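Local coordinates for protein putative alkaline phosphatase (Pseudomonas fluorescens, PDB 4F1V) that binds inorganic phosphate in the periplasm with high affinity and probably delivers it to a PstSACB-type ABC transporter, at residues I97-K101 / M195-G201; V138-E144 / A185-S191; T149-R154 / A168-F173. All coordinates share one frame; numbering follows the deposited sequence. Where two conformers were deposited one is given.

Contact 1 (I97-K101 / M195-G201); sequences IPFNK and MTALAAG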
ATOM      1  N   ILE A  97       8.771 -10.115   3.763  1.00  3.28           N
ATOM      2  CA  ILE A  97       8.920 -11.390   3.074  1.00  3.17           C
ATOM      3  C   ILE A  97       8.803 -12.523   4.122  1.00  3.61           C
ATOM      4  O   ILE A  97       9.801 -13.137   4.522  1.00  4.16           O
ATOM      5  CB  ILE A  97      10.264 -11.469   2.303  1.00  3.51           C
ATOM      6  CG1 ILE A  97      10.458 -10.267   1.356  1.00  4.06           C
ATOM      7  CG2 ILE A  97      10.334 -12.782   1.492  1.00  4.27           C
ATOM      8  CD1 ILE A  97       9.447 -10.071   0.274  1.00  4.84           C
ATOM      9  N   PRO A  98       7.564 -12.791   4.599  1.00  3.74           N
ATOM     10  CA  PRO A  98       7.367 -13.891   5.540  1.00  4.31           C
ATOM     11  C   PRO A  98       7.445 -15.239   4.782  1.00  4.16           C
ATOM     12  O   PRO A  98       7.115 -15.337   3.618  1.00  4.50           O
ATOM     13  CB  PRO A  98       5.986 -13.625   6.129  1.00  3.85           C
ATOM     14  CG  PRO A  98       5.250 -12.972   4.953  1.00  4.27           C
ATOM     15  CD  PRO A  98       6.299 -12.107   4.292  1.00  3.67           C
ATOM     16  N   PHE A  99       7.829 -16.274   5.559  1.00  3.98           N
ATOM     17  CA  PHE A  99       7.940 -17.598   5.005  1.00  4.17           C
ATOM     18  C   PHE A  99       7.653 -18.651   6.081  1.00  4.47           C
ATOM     19  O   PHE A  99       7.774 -18.354   7.275  1.00  4.79           O
ATOM     20  CB  PHE A  99       9.319 -17.841   4.352  1.00  4.62           C
ATOM     21  CG  PHE A  99      10.475 -17.745   5.328  1.00  4.42           C
ATOM     22  CD1 PHE A  99      10.923 -18.853   6.036  1.00  4.73           C
ATOM     23  CD2 PHE A  99      11.118 -16.515   5.601  1.00  4.58           C
ATOM     24  CE1 PHE A  99      11.935 -18.769   6.965  1.00  5.03           C
ATOM     25  CE2 PHE A  99      12.110 -16.426   6.532  1.00  5.04           C
ATOM     26  CZ  PHE A  99      12.540 -17.548   7.230  1.00  4.88           C
ATOM     27  N   ASN A 100       7.312 -19.850   5.639  1.00  4.42           N
ATOM     28  CA  ASN A 100       7.041 -20.983   6.492  1.00  5.20           C
ATOM     29  C   ASN A 100       8.036 -22.103   6.196  1.00  4.80           C
ATOM     30  O   ASN A 100       7.814 -22.934   5.314  1.00  5.93           O
ATOM     31  CB  ASN A 100       5.582 -21.466   6.244  1.00  5.53           C
ATOM     32  CG  ASN A 100       5.269 -22.695   7.024  1.00  6.47           C
ATOM     33  OD1 ASN A 100       5.840 -22.926   8.089  1.00  8.49           O
ATOM     34  ND2 ASN A 100       4.394 -23.535   6.496  1.00  8.42           N
ATOM     35  N   LYS A 101       9.159 -22.099   6.922  1.00  5.30           N
ATOM     36  CA  LYS A 101      10.236 -23.084   6.764  1.00  5.00           C
ATOM     37  C   LYS A 101      11.056 -23.021   8.042  1.00  5.53           C
ATOM     38  O   LYS A 101      11.765 -22.037   8.266  1.00  5.91           O
ATOM     39  CB  LYS A 101      11.087 -22.828   5.503  1.00  4.99           C
ATOM     40  CG  LYS A 101      12.103 -23.915   5.222  1.00  6.11           C
ATOM     41  CD  LYS A 101      11.497 -25.210   4.786  1.00  7.11           C
ATOM     42  CE  LYS A 101      12.583 -26.211   4.389  1.00  9.66           C
ATOM     43  NZ  LYS A 101      12.040 -27.504   3.953  1.00 10.63           N
ATOM     44  N   MET A 195      -1.655 -15.193   4.135  1.00  3.69           N
ATOM     45  CA  MET A 195      -1.009 -15.740   5.345  1.00  4.06           C
ATOM     46  C   MET A 195      -1.555 -17.103   5.718  1.00  4.37           C
ATOM     47  O   MET A 195      -0.800 -17.978   6.199  1.00  4.93           O
ATOM     48  CB  MET A 195      -1.080 -14.756   6.477  1.00  4.62           C
ATOM     49  CG  MET A 195      -0.249 -13.517   6.293  1.00  4.69           C
ATOM     50  SD  MET A 195       1.534 -13.795   6.000  1.00  5.04           S
ATOM     51  CE  MET A 195       2.060 -14.460   7.562  1.00  6.08           C
ATOM     52  N   THR A 196      -2.870 -17.319   5.548  1.00  4.25           N
ATOM     53  CA  THR A 196      -3.444 -18.636   5.780  1.00  4.32           C
ATOM     54  C   THR A 196      -2.841 -19.693   4.866  1.00  4.58           C
ATOM     55  O   THR A 196      -2.456 -20.787   5.268  1.00  5.85           O
ATOM     56  CB  THR A 196      -5.000 -18.557   5.644  1.00  4.69           C
ATOM     57  OG1 THR A 196      -5.465 -17.709   6.688  1.00  6.16           O
ATOM     58  CG2 THR A 196      -5.649 -19.924   5.658  1.00  6.36           C
ATOM     59  N   ALA A 197      -2.700 -19.327   3.572  1.00  4.34           N
ATOM     60  CA  ALA A 197      -2.102 -20.248   2.620  1.00  4.70           C
ATOM     61  C   ALA A 197      -0.617 -20.491   2.936  1.00  5.06           C
ATOM     62  O   ALA A 197      -0.120 -21.616   2.731  1.00  6.43           O
ATOM     63  CB  ALA A 197      -2.267 -19.709   1.174  1.00  5.41           C
ATOM     64  N   LEU A 198       0.110 -19.491   3.409  0.70  4.65           N
ATOM     65  CA  LEU A 198       1.514 -19.686   3.725  0.70  4.55           C
ATOM     66  C   LEU A 198       1.711 -20.897   4.663  0.70  4.65           C
ATOM     67  O   LEU A 198       2.667 -21.656   4.571  0.70  5.57           O
ATOM     68  CB  LEU A 198       2.063 -18.393   4.344  0.70  4.35           C
ATOM     69  CG  LEU A 198       3.562 -18.200   4.341  0.70  3.35           C
ATOM     70  CD1 LEU A 198       4.085 -17.878   2.935  0.70  4.18           C
ATOM     71  CD2 LEU A 198       3.934 -17.046   5.296  0.70  6.90           C
ATOM     72  N   ALA A 199       0.743 -21.050   5.593  0.70  5.34           N
ATOM     73  CA  ALA A 199       0.801 -22.065   6.593  0.70  6.54           C
ATOM     74  C   ALA A 199       0.261 -23.393   6.110  0.70  7.19           C
ATOM     75  O   ALA A 199       0.423 -24.444   6.821  0.70  9.84           O
ATOM     76  CB  ALA A 199       0.004 -21.588   7.820  0.70  9.35           C
ATOM     77  N   ALA A 200      -0.371 -23.496   4.946  0.70  6.76           N
ATOM     78  CA  ALA A 200      -1.086 -24.701   4.461  0.70  7.25           C
ATOM     79  C   ALA A 200      -0.189 -25.662   3.724  0.70  7.49           C
ATOM     80  O   ALA A 200      -0.669 -26.713   3.253  0.70  9.90           O
ATOM     81  CB  ALA A 200      -2.282 -24.281   3.603  0.70  7.14           C
ATOM     82  N   GLY A 201       1.083 -25.340   3.632  0.70  7.73           N
ATOM     83  CA  GLY A 201       2.065 -26.300   3.130  0.70  8.81           C
ATOM     84  C   GLY A 201       3.454 -25.832   3.566  0.70  7.78           C
ATOM     85  O   GLY A 201       3.658 -24.615   3.786  0.70  8.02           O
TER
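N100 reaches across to the carbonyls of L198 and G201, three residues apart, with its amide nitrogen. It makes one bent bond to L198 O and one weak bond to G201 O. Its side chain can be followed outward. N100 CB lies 3.4 Å from L198 O. CG sits anti to the backbone N (chi1 176°), which directs the amide at the 198-201 backbone. N100 ND2 then donates to L198 O at 3.2 Å, with an N-H...O angle of 142°. The donor stands 19° out of the carbonyl plane. N100 ND2 also makes the weak bond to G201 O, at 3.0 Å. Residues 198-201 were modelled in two conformers, and these bonds are those of the conformer described.

The other half of the contact is apolar. P98 points toward the helix. P98 CB faces the CD2 methyl of L198 at 4.1 Å, and P98 CG meets the sulfur SD of M195 at 3.9 Å. The P98 and M195 side chains cross at about a right angle. M195 leaves the helix to one side, and bends at chi2 and chi3 bring the sulfur back to the proline ring. The L198 methyl CD2 also lies against the backbone between P98 and F99.

F99 points away from the helix, where its ring meets W125. Strand 99-100, outermost in the four-stranded sheet, pairs with 204-205 through N100 to G203 and R204. Helix 190-198 lies on the face of the sheet that carries P98 and N100, with F99 on the other face.

Chemically the contact is divided. P98, M195 and L198 give dispersion packing. N100 gives directional bonding, and its ND2 links both carbonyls to the strand, the second only weakly.

Contact 2 (V138-E144 / A185-S191); sequences VVVYRSE and AVAATGS. With PI (hydrogenphosphate ion), chain B.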
ATOM      1  N   VAL A 138       7.803 -23.077  -2.438  0.80  4.85           N
ATOM      2  CA  VAL A 138       6.533 -22.725  -3.063  0.80  4.46           C
ATOM      3  C   VAL A 138       6.234 -21.215  -2.810  0.80  4.48           C
ATOM      4  O   VAL A 138       6.246 -20.736  -1.656  0.80  5.00           O
ATOM      5  CB  VAL A 138       5.464 -23.661  -2.549  0.80  5.10           C
ATOM      6  CG1 VAL A 138       4.066 -23.200  -2.976  0.80  5.73           C
ATOM      7  CG2 VAL A 138       5.760 -25.099  -3.072  0.80  8.89           C
ATOM      8  N   VAL A 139       6.044 -20.483  -3.919  1.00  5.05           N
ATOM      9  CA  VAL A 139       5.700 -19.066  -3.824  1.00  5.23           C
ATOM     10  C   VAL A 139       4.159 -18.929  -3.722  1.00  4.61           C
ATOM     11  O   VAL A 139       3.434 -19.492  -4.517  1.00  5.72           O
ATOM     12  CB  VAL A 139       6.221 -18.354  -5.091  1.00  5.48           C
ATOM     13  CG1 VAL A 139       5.682 -16.910  -5.141  1.00  7.04           C
ATOM     14  CG2 VAL A 139       7.751 -18.368  -5.069  1.00  7.15           C
ATOM     15  N   VAL A 140       3.727 -18.119  -2.759  1.00  4.50           N
ATOM     16  CA  VAL A 140       2.321 -17.738  -2.612  1.00  4.02           C
ATOM     17  C   VAL A 140       2.185 -16.268  -3.043  1.00  3.69           C
ATOM     18  O   VAL A 140       3.043 -15.441  -2.735  1.00  4.56           O
ATOM     19  CB  VAL A 140       1.830 -17.899  -1.146  1.00  4.46           C
ATOM     20  CG1 VAL A 140       0.330 -17.610  -1.057  1.00  5.41           C
ATOM     21  CG2 VAL A 140       2.131 -19.298  -0.622  1.00  6.42           C
ATOM     22  N   TYR A 141       1.148 -15.938  -3.801  1.00  3.86           N
ATOM     23  CA  TYR A 141       0.953 -14.606  -4.358  1.00  3.46           C
ATOM     24  C   TYR A 141      -0.537 -14.260  -4.312  1.00  3.20           C
ATOM     25  O   TYR A 141      -1.400 -15.096  -4.139  1.00  4.08           O
ATOM     26  CB  TYR A 141       1.548 -14.483  -5.756  1.00  3.85           C
ATOM     27  CG  TYR A 141       0.775 -15.289  -6.782  1.00  4.50           C
ATOM     28  CD1 TYR A 141      -0.220 -14.699  -7.549  1.00  4.63           C
ATOM     29  CD2 TYR A 141       1.030 -16.637  -6.961  1.00  5.08           C
ATOM     30  CE1 TYR A 141      -0.959 -15.396  -8.472  1.00  6.18           C
ATOM     31  CE2 TYR A 141       0.255 -17.384  -7.834  1.00  5.87           C
ATOM     32  CZ  TYR A 141      -0.731 -16.786  -8.611  1.00  6.24           C
ATOM     33  OH  TYR A 141      -1.491 -17.504  -9.527  1.00  8.75           O
ATOM     34  N   ARG A 142      -0.821 -12.955  -4.524  1.00  3.50           N
ATOM     35  CA  ARG A 142      -2.204 -12.465  -4.486  1.00  3.59           C
ATOM     36  C   ARG A 142      -2.918 -12.723  -5.799  1.00  4.10           C
ATOM     37  O   ARG A 142      -2.456 -12.296  -6.870  1.00  4.28           O
ATOM     38  CB  ARG A 142      -2.211 -10.942  -4.135  1.00  3.70           C
ATOM     39  CG  ARG A 142      -1.814 -10.668  -2.698  1.00  3.80           C
ATOM     40  CD  ARG A 142      -2.939 -10.978  -1.720  1.00  3.94           C
ATOM     41  NE  ARG A 142      -4.076 -10.063  -1.870  1.00  3.60           N
ATOM     42  CZ  ARG A 142      -4.066  -8.819  -1.396  1.00  3.64           C
ATOM     43  NH1 ARG A 142      -3.068  -8.382  -0.607  1.00  3.54           N
ATOM     44  NH2 ARG A 142      -5.085  -8.009  -1.695  1.00  4.03           N
ATOM     45  N   SER A 143      -4.065 -13.370  -5.716  1.00  4.36           N
ATOM     46  CA  SER A 143      -4.870 -13.664  -6.872  0.50  4.73           C
ATOM     47  C   SER A 143      -5.490 -12.473  -7.577  1.00  4.95           C
ATOM     48  O   SER A 143      -5.729 -12.497  -8.772  1.00  7.46           O
ATOM     49  CB  SER A 143      -6.038 -14.622  -6.466  0.50  4.91           C
ATOM     50  OG  SER A 143      -6.977 -13.967  -5.623  0.50  4.38           O
ATOM     51  N   GLU A 144      -5.788 -11.440  -6.794  1.00  4.92           N
ATOM     52  CA  GLU A 144      -6.621 -10.320  -7.232  1.00  4.75           C
ATOM     53  C   GLU A 144      -5.745  -9.061  -7.399  1.00  4.60           C
ATOM     54  O   GLU A 144      -4.551  -9.060  -7.238  1.00  5.66           O
ATOM     55  CB  GLU A 144      -7.794 -10.091  -6.262  1.00  5.08           C
ATOM     56  CG  GLU A 144      -7.578  -9.339  -4.984  1.00  5.24           C
ATOM     57  CD  GLU A 144      -6.830 -10.051  -3.868  1.00  4.65           C
ATOM     58  OE1 GLU A 144      -5.876 -10.825  -4.094  1.00  5.46           O
ATOM     59  OE2 GLU A 144      -7.134  -9.687  -2.667  1.00  4.69           O
ATOM     60  N   ALA A 185       3.371 -22.350  -7.970  1.00  5.99           N
ATOM     61  CA  ALA A 185       2.975 -21.188  -7.173  1.00  5.32           C
ATOM     62  C   ALA A 185       1.470 -21.275  -6.791  1.00  5.40           C
ATOM     63  O   ALA A 185       0.666 -21.819  -7.561  1.00  7.40           O
ATOM     64  CB  ALA A 185       3.222 -19.913  -7.933  1.00  6.48           C
ATOM     65  N   VAL A 186       1.151 -20.758  -5.638  1.00  5.30           N
ATOM     66  CA  VAL A 186      -0.197 -20.804  -5.028  1.00  5.18           C
ATOM     67  C   VAL A 186      -0.784 -19.395  -4.961  1.00  5.03           C
ATOM     68  O   VAL A 186      -0.167 -18.497  -4.376  1.00  5.73           O
ATOM     69  CB  VAL A 186      -0.119 -21.408  -3.603  1.00  6.68           C
ATOM     70  CG1 VAL A 186      -1.482 -21.340  -2.906  1.00  7.97           C
ATOM     71  CG2 VAL A 186       0.373 -22.854  -3.678  1.00  9.20           C
ATOM     72  N   ALA A 187      -1.956 -19.186  -5.540  1.00  5.23           N
ATOM     73  CA  ALA A 187      -2.720 -17.961  -5.463  1.00  5.01           C
ATOM     74  C   ALA A 187      -3.606 -17.949  -4.219  1.00  4.57           C
ATOM     75  O   ALA A 187      -4.215 -18.959  -3.885  1.00  6.33           O
ATOM     76  CB  ALA A 187      -3.579 -17.749  -6.678  1.00  6.38           C
ATOM     77  N   ALA A 188      -3.741 -16.810  -3.557  1.00  4.32           N
ATOM     78  CA  ALA A 188      -4.706 -16.643  -2.460  1.00  4.52           C
ATOM     79  C   ALA A 188      -5.176 -15.179  -2.490  1.00  4.15           C
ATOM     80  O   ALA A 188      -4.598 -14.320  -3.123  1.00  4.67           O
ATOM     81  CB  ALA A 188      -4.112 -17.043  -1.112  1.00  5.32           C
ATOM     82  N   THR A 189      -6.261 -14.927  -1.725  1.00  4.71           N
ATOM     83  CA  THR A 189      -7.021 -13.671  -1.841  1.00  4.42           C
ATOM     84  C   THR A 189      -6.961 -12.917  -0.519  1.00  3.91           C
ATOM     85  O   THR A 189      -7.287 -13.499   0.536  1.00  5.44           O
ATOM     86  CB  THR A 189      -8.467 -13.968  -2.226  1.00  5.26           C
ATOM     87  OG1 THR A 189      -8.447 -14.735  -3.414  1.00  8.16           O
ATOM     88  CG2 THR A 189      -9.311 -12.709  -2.404  1.00  7.72           C
ATOM     89  N   GLY A 190      -6.592 -11.653  -0.561  1.00  3.99           N
ATOM     90  CA  GLY A 190      -6.423 -10.823   0.579  1.00  3.80           C
ATOM     91  C   GLY A 190      -5.105 -11.084   1.286  1.00  3.60           C
ATOM     92  O   GLY A 190      -4.489 -12.129   1.218  1.00  4.02           O
ATOM     93  N   SER A 191      -4.672 -10.099   2.097  1.00  3.76           N
ATOM     94  CA  SER A 191      -3.474 -10.307   2.948  1.00  3.50           C
ATOM     95  C   SER A 191      -3.641 -11.532   3.859  1.00  3.66           C
ATOM     96  O   SER A 191      -2.752 -12.369   3.965  1.00  3.79           O
ATOM     97  CB  SER A 191      -3.200  -9.066   3.816  1.00  3.46           C
ATOM     98  OG  SER A 191      -2.807  -7.929   3.064  1.00  3.63           O
TER
HETATM   99  P    PI B1401      -4.014  -4.727  -0.901  1.00  2.78           P
HETATM  100  O1   PI B1401      -4.524  -3.993  -2.140  1.00  2.77           O
HETATM  101  O2   PI B1401      -5.116  -5.578  -0.265  1.00  3.22           O
HETATM  102  O3   PI B1401      -2.784  -5.573  -1.252  1.00  3.08           O
HETATM  103  O4   PI B1401      -3.602  -3.666   0.158  1.00  3.15           O
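This is a parallel beta pairing at the edge of the four-stranded sheet, and it runs into the phosphate site. Strands 138-142 and 186-188 pair V140 with V186, Y141 with A187 and R142 with A188. Four backbone bonds link the segments: V186 N to V139 O, Y141 N to V186 O, A188 N to Y141 O and S143 N to A188 O. V138 CG1 and V186 CG2 meet at 3.8 Å. On the face that carries Y141 and A187, the tyrosine ring lies over the neighbouring strand, with A187 CA over one ring face and A187 CB 3.6 Å from Y141 CZ.

Beyond the strands the contact turns polar. S143 OG and T189 OG1 share a hydrogen bond of 2.8 Å. Bends at chi2 and chi3 (-77° and -67°) fold the R142 chain back and lay one face of its guanidinium on G190 C and S191 N. R142 grips E144 side-on in a salt bridge: R142 NE donates to E144 OE1 at 3.0 Å and R142 NH2 to E144 OE2 at 2.8 Å. G190 N donates to E144 OE2 at 2.9 Å, from the opposite face of the carboxylate plane. E144 is thus a second-shell residue that fixes the rotation of R142. R142 NH2 also bonds phosphate O2 at 2.8 Å, nearly straight at 164°, and R142 NH1 bonds phosphate O3 at 2.9 Å.

S33, T148 and T9 are among the residues that complete the phosphate site, and S191 OG bonds T9 OG1. Strand 204-205 pairs with the other side of strand 138-142. V194 of helix 190-198 packs on V140, R142 and A188, while helix 147-159 touches R142 through T148 and T149.

Contact 3 (T149-R154 / A168-F173); sequences TELFTR and AVTTTF
The segment 149-154 is helical, and 168-173 is an irregular chain that passes close along it. CA atoms of E150 and T171 come within 4.8 Å, and those of T153 and V169 within 5.0 Å. E150 CA also makes a CA-H...O contact with T170 O at 3.2 Å. An ST turn, in which T172 N donates to T170 OG1, shapes the loop.

T153 carries the one direct hydrogen bond between the segments. Its OG1 lies between the backbone N and the carbonyl carbon (chi1 64°). There T153 OG1 donates back to T149 O at 2.9 Å and accepts from T170 N at 3.1 Å, almost straight at 166°. Its CG2 meets the edge of the F173 ring at CD2. The T149 methyl CG2 fits against T170 O and F173 CB. T149 OG1 bonds Y207 OH and a water; the water oxygen accepts from F173 N and lies 2.9 Å from T171 O.

V169 CG1 packs 3.8 Å from R154 CG and lies over one face of the guanidinium. R154 NH2 forms a salt bridge to E150 OE2, 3.0 Å away, approaching from above the carboxylate plane. E150 has further partners in S64 and K65 N.

T149 and T153 of the helix thus each offer a methyl for packing and a hydroxyl for bonding. V169 and F173 are the loop's apolar part. T153 OG1 meets T170 N, and the water meets F173 N.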
ATOM      1  N   THR A 149       0.870  -6.025  -4.190  1.00  3.13           N
ATOM      2  CA  THR A 149       1.534  -6.467  -5.430  1.00  3.10           C
ATOM      3  C   THR A 149       2.149  -5.273  -6.155  1.00  3.05           C
ATOM      4  O   THR A 149       3.293  -5.397  -6.658  1.00  3.57           O
ATOM      5  CB  THR A 149       0.559  -7.194  -6.373  1.00  3.26           C
ATOM      6  OG1 THR A 149       0.124  -8.380  -5.694  1.00  3.59           O
ATOM      7  CG2 THR A 149       1.226  -7.548  -7.709  1.00  3.78           C
ATOM      8  N   GLU A 150       1.433  -4.153  -6.287  1.00  2.96           N
ATOM      9  CA  GLU A 150       2.011  -3.005  -6.990  1.00  3.26           C
ATOM     10  C   GLU A 150       3.298  -2.537  -6.267  1.00  3.22           C
ATOM     11  O   GLU A 150       4.331  -2.301  -6.914  1.00  3.39           O
ATOM     12  CB  GLU A 150       0.975  -1.885  -7.120  1.00  3.46           C
ATOM     13  CG  GLU A 150       1.508  -0.724  -7.990  1.00  4.27           C
ATOM     14  CD  GLU A 150       0.414   0.300  -8.283  1.00  3.98           C
ATOM     15  OE1 GLU A 150      -0.576  -0.063  -8.960  1.00  4.21           O
ATOM     16  OE2 GLU A 150       0.554   1.487  -7.827  1.00  4.00           O
ATOM     17  N   LEU A 151       3.247  -2.382  -4.941  1.00  3.35           N
ATOM     18  CA  LEU A 151       4.428  -1.916  -4.216  1.00  3.48           C
ATOM     19  C   LEU A 151       5.620  -2.875  -4.407  1.00  3.22           C
ATOM     20  O   LEU A 151       6.776  -2.453  -4.527  1.00  3.72           O
ATOM     21  CB  LEU A 151       4.122  -1.766  -2.714  1.00  3.18           C
ATOM     22  CG  LEU A 151       3.165  -0.635  -2.346  1.00  3.80           C
ATOM     23  CD1 LEU A 151       2.915  -0.663  -0.855  1.00  5.89           C
ATOM     24  CD2 LEU A 151       3.697   0.712  -2.809  1.00  5.34           C
ATOM     25  N   PHE A 152       5.341  -4.165  -4.363  1.00  3.23           N
ATOM     26  CA  PHE A 152       6.399  -5.202  -4.482  1.00  3.06           C
ATOM     27  C   PHE A 152       6.981  -5.276  -5.906  1.00  3.49           C
ATOM     28  O   PHE A 152       8.190  -5.362  -6.072  1.00  3.60           O
ATOM     29  CB  PHE A 152       5.816  -6.540  -4.028  1.00  3.28           C
ATOM     30  CG  PHE A 152       6.828  -7.683  -4.006  1.00  3.86           C
ATOM     31  CD1 PHE A 152       8.013  -7.606  -3.309  1.00  4.60           C
ATOM     32  CD2 PHE A 152       6.547  -8.857  -4.680  1.00  4.62           C
ATOM     33  CE1 PHE A 152       8.919  -8.636  -3.241  1.00  5.45           C
ATOM     34  CE2 PHE A 152       7.448  -9.928  -4.632  1.00  5.61           C
ATOM     35  CZ  PHE A 152       8.603  -9.835  -3.925  1.00  6.07           C
ATOM     36  N   THR A 153       6.094  -5.269  -6.890  1.00  3.50           N
ATOM     37  CA  THR A 153       6.568  -5.347  -8.277  1.00  3.26           C
ATOM     38  C   THR A 153       7.273  -4.082  -8.707  1.00  3.63           C
ATOM     39  O   THR A 153       8.147  -4.149  -9.579  1.00  4.05           O
ATOM     40  CB  THR A 153       5.461  -5.757  -9.255  1.00  4.09           C
ATOM     41  OG1 THR A 153       4.412  -4.750  -9.307  1.00  4.08           O
ATOM     42  CG2 THR A 153       4.915  -7.120  -8.962  1.00  4.29           C
ATOM     43  N   ARG A 154       7.010  -2.918  -8.097  0.80  3.58           N
ATOM     44  CA  ARG A 154       7.883  -1.750  -8.336  0.80  3.91           C
ATOM     45  C   ARG A 154       9.321  -2.085  -7.994  0.80  3.95           C
ATOM     46  O   ARG A 154      10.276  -1.692  -8.698  0.80  4.05           O
ATOM     47  CB  ARG A 154       7.389  -0.526  -7.553  0.80  3.72           C
ATOM     48  CG  ARG A 154       6.100   0.075  -8.159  0.80  2.91           C
ATOM     49  CD  ARG A 154       5.708   1.382  -7.433  0.80  4.15           C
ATOM     50  NE  ARG A 154       4.437   1.909  -7.823  0.80  3.73           N
ATOM     51  CZ  ARG A 154       4.123   2.407  -9.025  0.80  3.83           C
ATOM     52  NH1 ARG A 154       5.064   2.624  -9.914  0.80  4.84           N
ATOM     53  NH2 ARG A 154       2.847   2.777  -9.244  0.80  5.11           N
ATOM     54  N   ALA A 168       7.173  -6.628 -14.709  1.00  5.59           N
ATOM     55  CA  ALA A 168       6.366  -5.421 -14.946  1.00  5.89           C
ATOM     56  C   ALA A 168       5.763  -4.989 -13.609  1.00  4.87           C
ATOM     57  O   ALA A 168       5.363  -5.793 -12.761  1.00  5.00           O
ATOM     58  CB  ALA A 168       5.255  -5.726 -15.956  1.00  7.80           C
ATOM     59  N   VAL A 169       5.614  -3.653 -13.456  1.00  5.09           N
ATOM     60  CA  VAL A 169       4.791  -3.098 -12.414  1.00  4.69           C
ATOM     61  C   VAL A 169       3.338  -3.402 -12.665  1.00  4.51           C
ATOM     62  O   VAL A 169       2.819  -3.110 -13.766  1.00  5.89           O
ATOM     63  CB  VAL A 169       4.989  -1.587 -12.286  1.00  4.87           C
ATOM     64  CG1 VAL A 169       4.112  -1.054 -11.144  1.00  5.86           C
ATOM     65  CG2 VAL A 169       6.463  -1.257 -12.070  1.00  5.91           C
ATOM     66  N   THR A 170       2.637  -4.027 -11.727  1.00  4.30           N
ATOM     67  CA  THR A 170       1.254  -4.448 -11.917  1.00  4.75           C
ATOM     68  C   THR A 170       0.596  -4.601 -10.546  1.00  4.15           C
ATOM     69  O   THR A 170       1.263  -4.720  -9.529  1.00  4.65           O
ATOM     70  CB  THR A 170       1.197  -5.768 -12.720  1.00  6.27           C
ATOM     71  OG1 THR A 170      -0.142  -6.107 -12.953  1.00  6.32           O
ATOM     72  CG2 THR A 170       1.966  -6.912 -12.052  1.00  6.32           C
ATOM     73  N   THR A 171      -0.738  -4.725 -10.577  1.00  4.32           N
ATOM     74  CA  THR A 171      -1.512  -5.130  -9.399  1.00  4.07           C
ATOM     75  C   THR A 171      -1.824  -6.620  -9.392  1.00  4.21           C
ATOM     76  O   THR A 171      -2.325  -7.111  -8.389  1.00  4.21           O
ATOM     77  CB  THR A 171      -2.820  -4.344  -9.256  1.00  4.62           C
ATOM     78  OG1 THR A 171      -3.757  -4.734 -10.261  1.00  5.15           O
ATOM     79  CG2 THR A 171      -2.607  -2.833  -9.264  1.00  5.24           C
ATOM     80  N   THR A 172      -1.521  -7.344 -10.484  1.00  4.60           N
ATOM     81  CA  THR A 172      -1.814  -8.779 -10.585  1.00  4.79           C
ATOM     82  C   THR A 172      -0.502  -9.542 -10.770  1.00  4.16           C
ATOM     83  O   THR A 172       0.072  -9.613 -11.872  1.00  5.16           O
ATOM     84  CB  THR A 172      -2.775  -9.057 -11.735  1.00  6.13           C
ATOM     85  OG1 THR A 172      -2.313  -8.520 -12.957  1.00  7.17           O
ATOM     86  CG2 THR A 172      -4.177  -8.457 -11.436  1.00  8.35           C
ATOM     87  N   PHE A 173       0.022 -10.089  -9.663  0.80  4.61           N
ATOM     88  CA  PHE A 173       1.359 -10.736  -9.714  0.80  4.62           C
ATOM     89  C   PHE A 173       1.396 -11.833 -10.756  0.80  4.76           C
ATOM     90  O   PHE A 173       2.458 -12.063 -11.314  0.80  5.37           O
ATOM     91  CB  PHE A 173       1.766 -11.242  -8.300  0.80  4.15           C
ATOM     92  CG  PHE A 173       3.190 -11.809  -8.310  0.80  4.40           C
ATOM     93  CD1 PHE A 173       3.461 -13.166  -8.413  0.80  4.75           C
ATOM     94  CD2 PHE A 173       4.276 -10.944  -8.282  0.80  5.99           C
ATOM     95  CE1 PHE A 173       4.748 -13.637  -8.482  0.80  5.01           C
ATOM     96  CE2 PHE A 173       5.574 -11.429  -8.347  0.80  6.03           C
ATOM     97  CZ  PHE A 173       5.815 -12.741  -8.469  0.80  5.40           C
TER
HETATM   98  O   HOH W   1      -1.667  -9.694  -7.308  1.00  3.98           O

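How the contacts relate
Contacts 1 and 2 are centred about 10 Å apart and share helix 190-198 and the four-stranded sheet. A197 joins them by packing on A188 and V140. Contact 3 is centred about 13 Å from contact 2 and 20 Å from contact 1, which it touches through F152 against I97. Along the chain, contact 3 falls between the two segments of contact 2, which fall between those of contact 1. Strand 138-142, helix 147-159 and strand 186-188 follow in order, a beta-alpha-beta crossover. Contacts 2 and 3 are joined by Y141 against F173 and R142 against T149. This sets strand and helix side by side near the phosphate of this venus-flytrap binding protein.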